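Local coordinates for protein aldehyde dehydrogenase (Listeria monocytogenes, PDB 3K9D) that probably acts as an oxidoreductase on aldehyde or oxo groups, with NAD or NADP as the electron acceptor, at residues A113-S118 / I195-G200; V125-L130 / A417-C422; V140-P145 / Q181-L186. One frame throughout, in Å; residues are numbered along the deposited sequence.

Overall arrangement
Three contacts show how a Rossmann-type sheet and its surroundings are held by pairings distant in sequence. Residues 113-118 come first, at the C-terminal part of strand 102-116 and just beyond it; helix 121-134 with 125-130 follows, then strand 138-143. Contact 3 is the shortest closure, bringing 140-145 against helix 180-188. Strand 192-197 then returns beside 102-116 in contact 1, whose loop therefore encloses contact 3. Contact 2 begins within that loop and closes only after the chain has passed through the second sheet, tying helix 121-134 to the loop 417-422 after helix 403-407. Contacts 1 and 2 thus cross, while contact 3 lies within both. Contacts 1 and 2 meet at Thr-198, hydrogen-bonded to Lys-128 and Thr-419.

Contact 1. Residues A113-S118 / I195-G200; sequences AGLIPS and ILATGG
Ala-113 pairs with Ile-195 and Gly-114 with Leu-196 where two parallel strands, 102-116 and 192-197, lie side by side in the buried centre of the mixed sheet. The segment axes approach to 4.7 Å and diverge by only 14°. Leu-196 takes part in both backbone bonds between the two segments: its N donates to Ala-113 O at 2.7 Å, while its O accepts a nearly straight bond (169°) from Leu-115 N at 2.9 Å. Ala-113 O also receives a CA-H...O contact from Ile-195.

Ala-113, Leu-115, Ile-195 and Ala-197 project from one face. The leucine carries most of the apolar packing there. With CG anti to its carbonyl carbon (chi1 -51°), its CG lies 4.1 Å from Ile-195 CG2, and the CD1 branch reaches over the neighbouring strand to within 4.2 Å of Ala-197 CB. Helices 180-188 and 201-207 cover this layer. Leu-196 projects from the other face.

Past the end of this pairing, contact passes to Pro-117 and Thr-198, whose side chains cross obliquely. The methyl of Thr-198 does the touching, its CG2 lying 3.8 Å from Pro-117 CG, while OG1 turns to hydrogen bonds with Lys-128 and Thr-419. The chain then bends through Gly-199 to Gly-200, the N-cap position of helix 201-207.

Central parallel strands, with a glycine-rich turn leading from a strand's C-terminal end into a helix, are typical of the Rossmann-type cofactor domain of aldehyde dehydrogenases, consistent with a dinucleotide site near the C-terminal ends of these strands, as in relatives.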
loop_
_atom_site.group_PDB
_atom_site.type_symbol
_atom_site.label_atom_id
_atom_site.label_comp_id
_atom_site.label_asym_id
_atom_site.label_seq_id
_atom_site.Cartn_x
_atom_site.Cartn_y
_atom_site.Cartn_z
ATOM N N ALA A 113 6.633 12.296 1.694
ATOM C CA ALA A 113 8.066 12.323 1.954
ATOM C C ALA A 113 8.774 11.629 0.800
ATOM O O ALA A 113 8.616 10.422 0.590
ATOM C CB ALA A 113 8.390 11.650 3.256
ATOM N N GLY A 114 9.523 12.413 0.031
ATOM C CA GLY A 114 10.292 11.885 -1.091
ATOM C C GLY A 114 11.758 11.713 -0.735
ATOM O O GLY A 114 12.463 12.686 -0.476
ATOM N N LEU A 115 12.216 10.470 -0.724
ATOM C CA LEU A 115 13.633 10.178 -0.542
ATOM C C LEU A 115 14.287 10.173 -1.916
ATOM O O LEU A 115 13.863 9.416 -2.793
ATOM C CB LEU A 115 13.841 8.820 0.158
ATOM C CG LEU A 115 13.068 8.557 1.472
ATOM C CD1 LEU A 115 13.546 7.299 2.175
ATOM C CD2 LEU A 115 13.162 9.716 2.413
ATOM N N ILE A 116 15.312 11.011 -2.085
ATOM C CA ILE A 116 16.013 11.181 -3.384
ATOM C C ILE A 116 17.439 10.608 -3.369
ATOM O O ILE A 116 18.282 11.089 -2.615
ATOM C CB ILE A 116 16.117 12.686 -3.769
ATOM C CG1 ILE A 116 14.744 13.356 -3.738
ATOM C CG2 ILE A 116 16.797 12.859 -5.131
ATOM C CD1 ILE A 116 13.735 12.709 -4.656
ATOM N N PRO A 117 17.721 9.614 -4.233
ATOM C CA PRO A 117 19.064 9.035 -4.281
ATOM C C PRO A 117 20.029 9.927 -5.089
ATOM O O PRO A 117 19.589 10.717 -5.932
ATOM C CB PRO A 117 18.833 7.704 -4.997
ATOM C CG PRO A 117 17.715 8.009 -5.971
ATOM C CD PRO A 117 16.822 9.003 -5.236
ATOM N N SER A 118 21.330 9.795 -4.839
ATOM C CA SER A 118 22.345 10.570 -5.580
ATOM C C SER A 118 22.551 10.069 -7.015
ATOM O O SER A 118 23.182 10.752 -7.822
ATOM C CB SER A 118 23.689 10.582 -4.842
ATOM O OG SER A 118 24.201 9.258 -4.677
ATOM N N ILE A 195 5.555 7.730 2.475
ATOM C CA ILE A 195 6.962 7.818 2.100
ATOM C C ILE A 195 7.160 7.192 0.729
ATOM O O ILE A 195 6.807 6.027 0.526
ATOM C CB ILE A 195 7.900 7.113 3.132
ATOM C CG1 ILE A 195 7.645 7.645 4.538
ATOM C CG2 ILE A 195 9.388 7.295 2.740
ATOM C CD1 ILE A 195 7.999 6.688 5.624
ATOM N N LEU A 196 7.715 7.975 -0.205
ATOM C CA LEU A 196 8.310 7.419 -1.427
ATOM C C LEU A 196 9.784 7.136 -1.170
ATOM O O LEU A 196 10.620 8.043 -1.114
ATOM C CB LEU A 196 8.135 8.340 -2.626
ATOM C CG LEU A 196 6.694 8.608 -3.062
ATOM C CD1 LEU A 196 6.619 9.667 -4.163
ATOM C CD2 LEU A 196 6.065 7.318 -3.505
ATOM N N ALA A 197 10.076 5.859 -0.999
ATOM C CA ALA A 197 11.351 5.415 -0.467
ATOM C C ALA A 197 12.242 4.930 -1.604
ATOM O O ALA A 197 12.304 3.737 -1.885
ATOM C CB ALA A 197 11.125 4.305 0.561
ATOM N N THR A 198 12.913 5.870 -2.262
ATOM C CA THR A 198 13.862 5.544 -3.332
ATOM C C THR A 198 15.298 5.603 -2.790
ATOM O O THR A 198 15.801 6.670 -2.415
ATOM C CB THR A 198 13.686 6.474 -4.552
ATOM O OG1 THR A 198 12.302 6.522 -4.920
ATOM C CG2 THR A 198 14.501 5.975 -5.745
ATOM N N GLY A 199 15.934 4.440 -2.715
ATOM C CA GLY A 199 17.306 4.334 -2.226
ATOM C C GLY A 199 17.666 2.916 -1.826
ATOM O O GLY A 199 17.004 1.966 -2.237
ATOM N N GLY A 200 18.715 2.789 -1.014
ATOM C CA GLY A 200 19.263 1.490 -0.589
ATOM C C GLY A 200 18.375 0.646 0.312
ATOM O O GLY A 200 17.361 1.130 0.823
#

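Contact 2. Residues V125-L130 / A417-C422; sequences VIYKTL and ALTLGC
Tyr-127 lays one face of its ring against the backbone joining Ala-417 to Leu-418. Leu-418 N stands 3.4 Å above the ring plane, displaced toward the rim, and Ala-417 C lies over the same face. The side chains of Tyr-127 and Leu-418 run past each other in opposite directions, bringing Leu-418 CB to 3.8 Å from Tyr-127 CD2. Ala-417 CB meets the far end of the ring, 3.8 Å from Tyr-127 CE1.

Thr-419 crosses the tyrosine at about a right angle and sets its OG1 at the ring edge, in plane. Its N offers Tyr-127 OH a weak hydrogen bond of 3.4 Å; the stronger partner of that hydroxyl is the carbonyl O of Ile-434. Lys-128, one residue further along helix 121-134, also crosses Thr-419 at about a right angle. Its chain is extended beyond CG, with CE 3.4 Å from Thr-419 OG1.

The chemistry thus divides in two: a flat aromatic face lies against the loop backbone, while the buried polar ends have their stronger partners outside the two segments. The amino group of Lys-128, bonded to Thr-198 OG1 and weakly to Leu-196 O, would if charged be expected to polarise the Thr-198 hydroxyl, which Thr-419 OG1 also engages.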
loop_
_atom_site.group_PDB
_atom_site.type_symbol
_atom_site.label_atom_id
_atom_site.label_comp_id
_atom_site.label_asym_id
_atom_site.label_seq_id
_atom_site.Cartn_x
_atom_site.Cartn_y
_atom_site.Cartn_z
ATOM N N VAL A 125 13.431 14.141 -8.440
ATOM C CA VAL A 125 12.714 15.293 -7.876
ATOM C C VAL A 125 11.612 15.786 -8.808
ATOM O O VAL A 125 10.465 15.946 -8.387
ATOM C CB VAL A 125 13.658 16.463 -7.507
ATOM C CG1 VAL A 125 12.858 17.741 -7.171
ATOM C CG2 VAL A 125 14.538 16.093 -6.335
ATOM N N ILE A 126 11.953 15.997 -10.074
ATOM C CA ILE A 126 10.996 16.526 -11.059
ATOM C C ILE A 126 9.785 15.615 -11.127
ATOM O O ILE A 126 8.658 16.075 -11.011
ATOM C CB ILE A 126 11.646 16.718 -12.464
ATOM C CG1 ILE A 126 12.583 17.922 -12.445
ATOM C CG2 ILE A 126 10.584 16.920 -13.544
ATOM C CD1 ILE A 126 13.642 17.945 -13.586
ATOM N N TYR A 127 10.048 14.323 -11.299
ATOM C CA TYR A 127 9.033 13.292 -11.457
ATOM C C TYR A 127 8.124 13.140 -10.229
ATOM O O TYR A 127 6.925 13.114 -10.387
ATOM C CB TYR A 127 9.706 11.959 -11.838
ATOM C CG TYR A 127 9.053 10.723 -11.268
ATOM C CD1 TYR A 127 7.889 10.193 -11.834
ATOM C CD2 TYR A 127 9.610 10.068 -10.162
ATOM C CE1 TYR A 127 7.278 9.041 -11.288
ATOM C CE2 TYR A 127 9.006 8.924 -9.616
ATOM C CZ TYR A 127 7.854 8.418 -10.186
ATOM O OH TYR A 127 7.274 7.288 -9.640
ATOM N N LYS A 128 8.710 13.061 -9.033
ATOM C CA LYS A 128 7.946 12.902 -7.778
ATOM C C LYS A 128 7.068 14.112 -7.497
ATOM O O LYS A 128 5.944 13.960 -7.034
ATOM C CB LYS A 128 8.867 12.663 -6.576
ATOM C CG LYS A 128 9.557 11.315 -6.568
ATOM C CD LYS A 128 10.175 11.001 -5.199
ATOM C CE LYS A 128 10.631 9.527 -5.151
ATOM N NZ LYS A 128 11.533 9.194 -4.020
ATOM N N THR A 129 7.598 15.301 -7.789
ATOM C CA THR A 129 6.886 16.551 -7.602
ATOM C C THR A 129 5.638 16.541 -8.474
ATOM O O THR A 129 4.530 16.720 -7.972
ATOM C CB THR A 129 7.766 17.756 -7.942
ATOM O OG1 THR A 129 8.861 17.824 -7.030
ATOM C CG2 THR A 129 6.967 19.066 -7.835
ATOM N N LEU A 130 5.833 16.280 -9.766
ATOM C CA LEU A 130 4.754 16.242 -10.748
ATOM C C LEU A 130 3.632 15.301 -10.369
ATOM O O LEU A 130 2.465 15.677 -10.447
ATOM C CB LEU A 130 5.297 15.808 -12.108
ATOM C CG LEU A 130 5.999 16.850 -12.960
ATOM C CD1 LEU A 130 6.831 16.138 -13.981
ATOM C CD2 LEU A 130 5.006 17.769 -13.613
ATOM N N ALA A 417 8.041 6.265 -14.934
ATOM C CA ALA A 417 8.356 6.441 -13.522
ATOM C C ALA A 417 9.820 6.219 -13.198
ATOM O O ALA A 417 10.516 5.428 -13.847
ATOM C CB ALA A 417 7.485 5.513 -12.646
ATOM N N LEU A 418 10.269 6.895 -12.148
ATOM C CA LEU A 418 11.601 6.675 -11.626
ATOM C C LEU A 418 11.561 6.048 -10.233
ATOM O O LEU A 418 12.606 5.808 -9.628
ATOM C CB LEU A 418 12.416 7.976 -11.676
ATOM C CG LEU A 418 12.736 8.430 -13.110
ATOM C CD1 LEU A 418 13.064 9.912 -13.137
ATOM C CD2 LEU A 418 13.853 7.627 -13.745
ATOM N N THR A 419 10.345 5.777 -9.747
ATOM C CA THR A 419 10.128 4.922 -8.565
ATOM C C THR A 419 9.446 3.626 -8.999
ATOM O O THR A 419 8.266 3.598 -9.345
ATOM C CB THR A 419 9.369 5.662 -7.429
ATOM O OG1 THR A 419 10.196 6.724 -6.952
ATOM C CG2 THR A 419 9.045 4.728 -6.241
ATOM N N LEU A 420 10.238 2.562 -9.000
ATOM C CA LEU A 420 9.839 1.288 -9.532
ATOM C C LEU A 420 9.629 0.352 -8.346
ATOM O O LEU A 420 10.593 -0.098 -7.728
ATOM C CB LEU A 420 10.933 0.771 -10.496
ATOM C CG LEU A 420 11.420 1.746 -11.594
ATOM C CD1 LEU A 420 12.413 1.088 -12.558
ATOM C CD2 LEU A 420 10.276 2.309 -12.395
ATOM N N GLY A 421 8.369 0.099 -7.996
ATOM C CA GLY A 421 8.074 -0.735 -6.830
ATOM C C GLY A 421 8.470 -2.177 -7.077
ATOM O O GLY A 421 8.359 -2.656 -8.206
ATOM N N CYS A 422 8.961 -2.854 -6.034
ATOM C CA CYS A 422 9.336 -4.263 -6.139
ATOM C C CYS A 422 8.239 -5.215 -5.651
ATOM O O CYS A 422 8.370 -6.444 -5.776
ATOM C CB CYS A 422 10.666 -4.554 -5.433
ATOM S SG CYS A 422 10.788 -4.045 -3.703
#

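Contact 3. Residues V140-P145 / Q181-L186; sequences VFSPHP and QGTDQL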
loop_
_atom_site.group_PDB
_atom_site.type_symbol
_atom_site.label_atom_id
_atom_site.label_comp_id
_atom_site.label_asym_id
_atom_site.label_seq_id
_atom_site.Cartn_x
_atom_site.Cartn_y
_atom_site.Cartn_z
ATOM N N VAL A 140 7.861 16.970 0.656
ATOM C CA VAL A 140 9.094 17.448 1.303
ATOM C C VAL A 140 10.204 16.437 1.032
ATOM O O VAL A 140 10.070 15.263 1.374
ATOM C CB VAL A 140 8.945 17.638 2.850
ATOM C CG1 VAL A 140 10.184 18.312 3.422
ATOM C CG2 VAL A 140 7.720 18.485 3.205
ATOM N N PHE A 141 11.288 16.898 0.413
ATOM C CA PHE A 141 12.376 16.023 -0.004
ATOM C C PHE A 141 13.487 15.841 1.006
ATOM O O PHE A 141 13.898 16.778 1.690
ATOM C CB PHE A 141 12.976 16.469 -1.353
ATOM C CG PHE A 141 12.020 16.334 -2.513
ATOM C CD1 PHE A 141 11.702 15.082 -3.025
ATOM C CD2 PHE A 141 11.422 17.447 -3.067
ATOM C CE1 PHE A 141 10.810 14.937 -4.094
ATOM C CE2 PHE A 141 10.526 17.320 -4.125
ATOM C CZ PHE A 141 10.223 16.056 -4.639
ATOM N N SER A 142 13.970 14.600 1.050
ATOM C CA SER A 142 15.201 14.233 1.717
ATOM C C SER A 142 16.284 13.997 0.656
ATOM O O SER A 142 16.247 12.993 -0.063
ATOM C CB SER A 142 15.003 12.959 2.544
ATOM O OG SER A 142 16.188 12.637 3.225
ATOM N N PRO A 143 17.238 14.935 0.547
ATOM C CA PRO A 143 18.330 14.826 -0.425
ATOM C C PRO A 143 19.463 13.927 0.039
ATOM O O PRO A 143 19.844 13.948 1.210
ATOM C CB PRO A 143 18.817 16.282 -0.569
ATOM C CG PRO A 143 18.495 16.913 0.750
ATOM C CD PRO A 143 17.306 16.191 1.323
ATOM N N HIS A 144 19.989 13.122 -0.876
ATOM C CA HIS A 144 21.224 12.411 -0.616
ATOM C C HIS A 144 22.280 13.504 -0.494
ATOM O O HIS A 144 22.283 14.431 -1.305
ATOM C CB HIS A 144 21.534 11.432 -1.751
ATOM C CG HIS A 144 22.650 10.482 -1.443
ATOM N ND1 HIS A 144 23.956 10.894 -1.276
ATOM C CD2 HIS A 144 22.656 9.138 -1.277
ATOM C CE1 HIS A 144 24.716 9.848 -1.002
ATOM N NE2 HIS A 144 23.953 8.770 -1.006
ATOM N N PRO A 145 23.135 13.443 0.555
ATOM C CA PRO A 145 24.089 14.523 0.834
ATOM C C PRO A 145 25.105 14.772 -0.287
ATOM O O PRO A 145 25.587 15.898 -0.431
ATOM C CB PRO A 145 24.795 14.059 2.118
ATOM C CG PRO A 145 24.566 12.599 2.193
ATOM C CD PRO A 145 23.228 12.366 1.561
ATOM N N GLN A 181 19.187 11.904 11.332
ATOM C CA GLN A 181 18.235 12.285 12.388
ATOM C C GLN A 181 17.088 13.104 11.794
ATOM O O GLN A 181 15.951 13.013 12.247
ATOM C CB GLN A 181 18.922 13.108 13.489
ATOM C CG GLN A 181 19.919 12.341 14.382
ATOM C CD GLN A 181 21.372 12.472 13.927
ATOM O OE1 GLN A 181 21.670 13.102 12.916
ATOM N NE2 GLN A 181 22.274 11.864 14.673
ATOM N N GLY A 182 17.404 13.908 10.779
ATOM C CA GLY A 182 16.404 14.723 10.097
ATOM C C GLY A 182 15.498 13.908 9.201
ATOM O O GLY A 182 14.294 14.145 9.152
ATOM N N THR A 183 16.082 12.952 8.488
ATOM C CA THR A 183 15.337 12.059 7.596
ATOM C C THR A 183 14.482 11.060 8.395
ATOM O O THR A 183 13.404 10.665 7.948
ATOM C CB THR A 183 16.282 11.299 6.641
ATOM O OG1 THR A 183 16.976 12.240 5.808
ATOM C CG2 THR A 183 15.497 10.337 5.760
ATOM N N ASP A 184 14.971 10.656 9.564
ATOM C CA ASP A 184 14.162 9.853 10.504
ATOM C C ASP A 184 12.912 10.610 10.964
ATOM O O ASP A 184 11.832 10.027 11.071
ATOM C CB ASP A 184 14.971 9.452 11.736
ATOM C CG ASP A 184 14.193 8.520 12.662
ATOM O OD1 ASP A 184 13.940 7.371 12.255
ATOM O OD2 ASP A 184 13.828 8.938 13.778
ATOM N N GLN A 185 13.080 11.898 11.248
ATOM C CA GLN A 185 11.981 12.761 11.673
ATOM C C GLN A 185 10.978 12.927 10.533
ATOM O O GLN A 185 9.772 12.856 10.758
ATOM C CB GLN A 185 12.498 14.125 12.184
ATOM C CG GLN A 185 11.416 15.166 12.557
ATOM C CD GLN A 185 10.478 14.722 13.698
ATOM O OE1 GLN A 185 10.668 15.099 14.840
ATOM N NE2 GLN A 185 9.460 13.935 13.374
ATOM N N LEU A 186 11.478 13.096 9.309
ATOM C CA LEU A 186 10.614 13.202 8.126
ATOM C C LEU A 186 9.751 11.974 7.921
ATOM O O LEU A 186 8.559 12.089 7.621
ATOM C CB LEU A 186 11.421 13.487 6.852
ATOM C CG LEU A 186 10.634 13.579 5.527
ATOM C CD1 LEU A 186 9.645 14.778 5.496
ATOM C CD2 LEU A 186 11.562 13.651 4.321
#
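A helix resting on a central strand of a Rossmann-type sheet brings Leu-186 and Thr-183 against Val-140 and Ser-142. The short axes of strand 140-143 and helix 181-186 pass 9.4 Å apart at a signed crossing angle of -149°, so the two run roughly antiparallel. The polar link joins two hydroxyls: Ser-142 OG and Thr-183 OG1 are hydrogen-bonded at 2.7 Å. Ser-142 OG stands anti to its backbone N (chi1 -178°), which carries it across to the helix, and Thr-183 CG2 packs 3.5 Å from the same OG. Thr-183 OG1 is also hydrogen-bonded to Thr-179 O, one turn back.

Helix 180-188 belongs to the crossover between strands 172-174 and 192-197. These flank strands 138-143 and 102-116, so the connection must pass over both; Leu-186 accordingly also touches Ala-113, and Thr-183 touches Leu-115.

One turn along the helix, Leu-186 spreads its two methyls over the strand. CD1 takes the side of Val-140, 4.0 Å from its CB, where the valine and leucine side chains meet aslant. CD2 lies over the strand backbone, 3.7 Å from Val-140 O, and also touches Ser-142 CB. Phe-141, between them in sequence, points away from this helix and packs instead on helix 121-134.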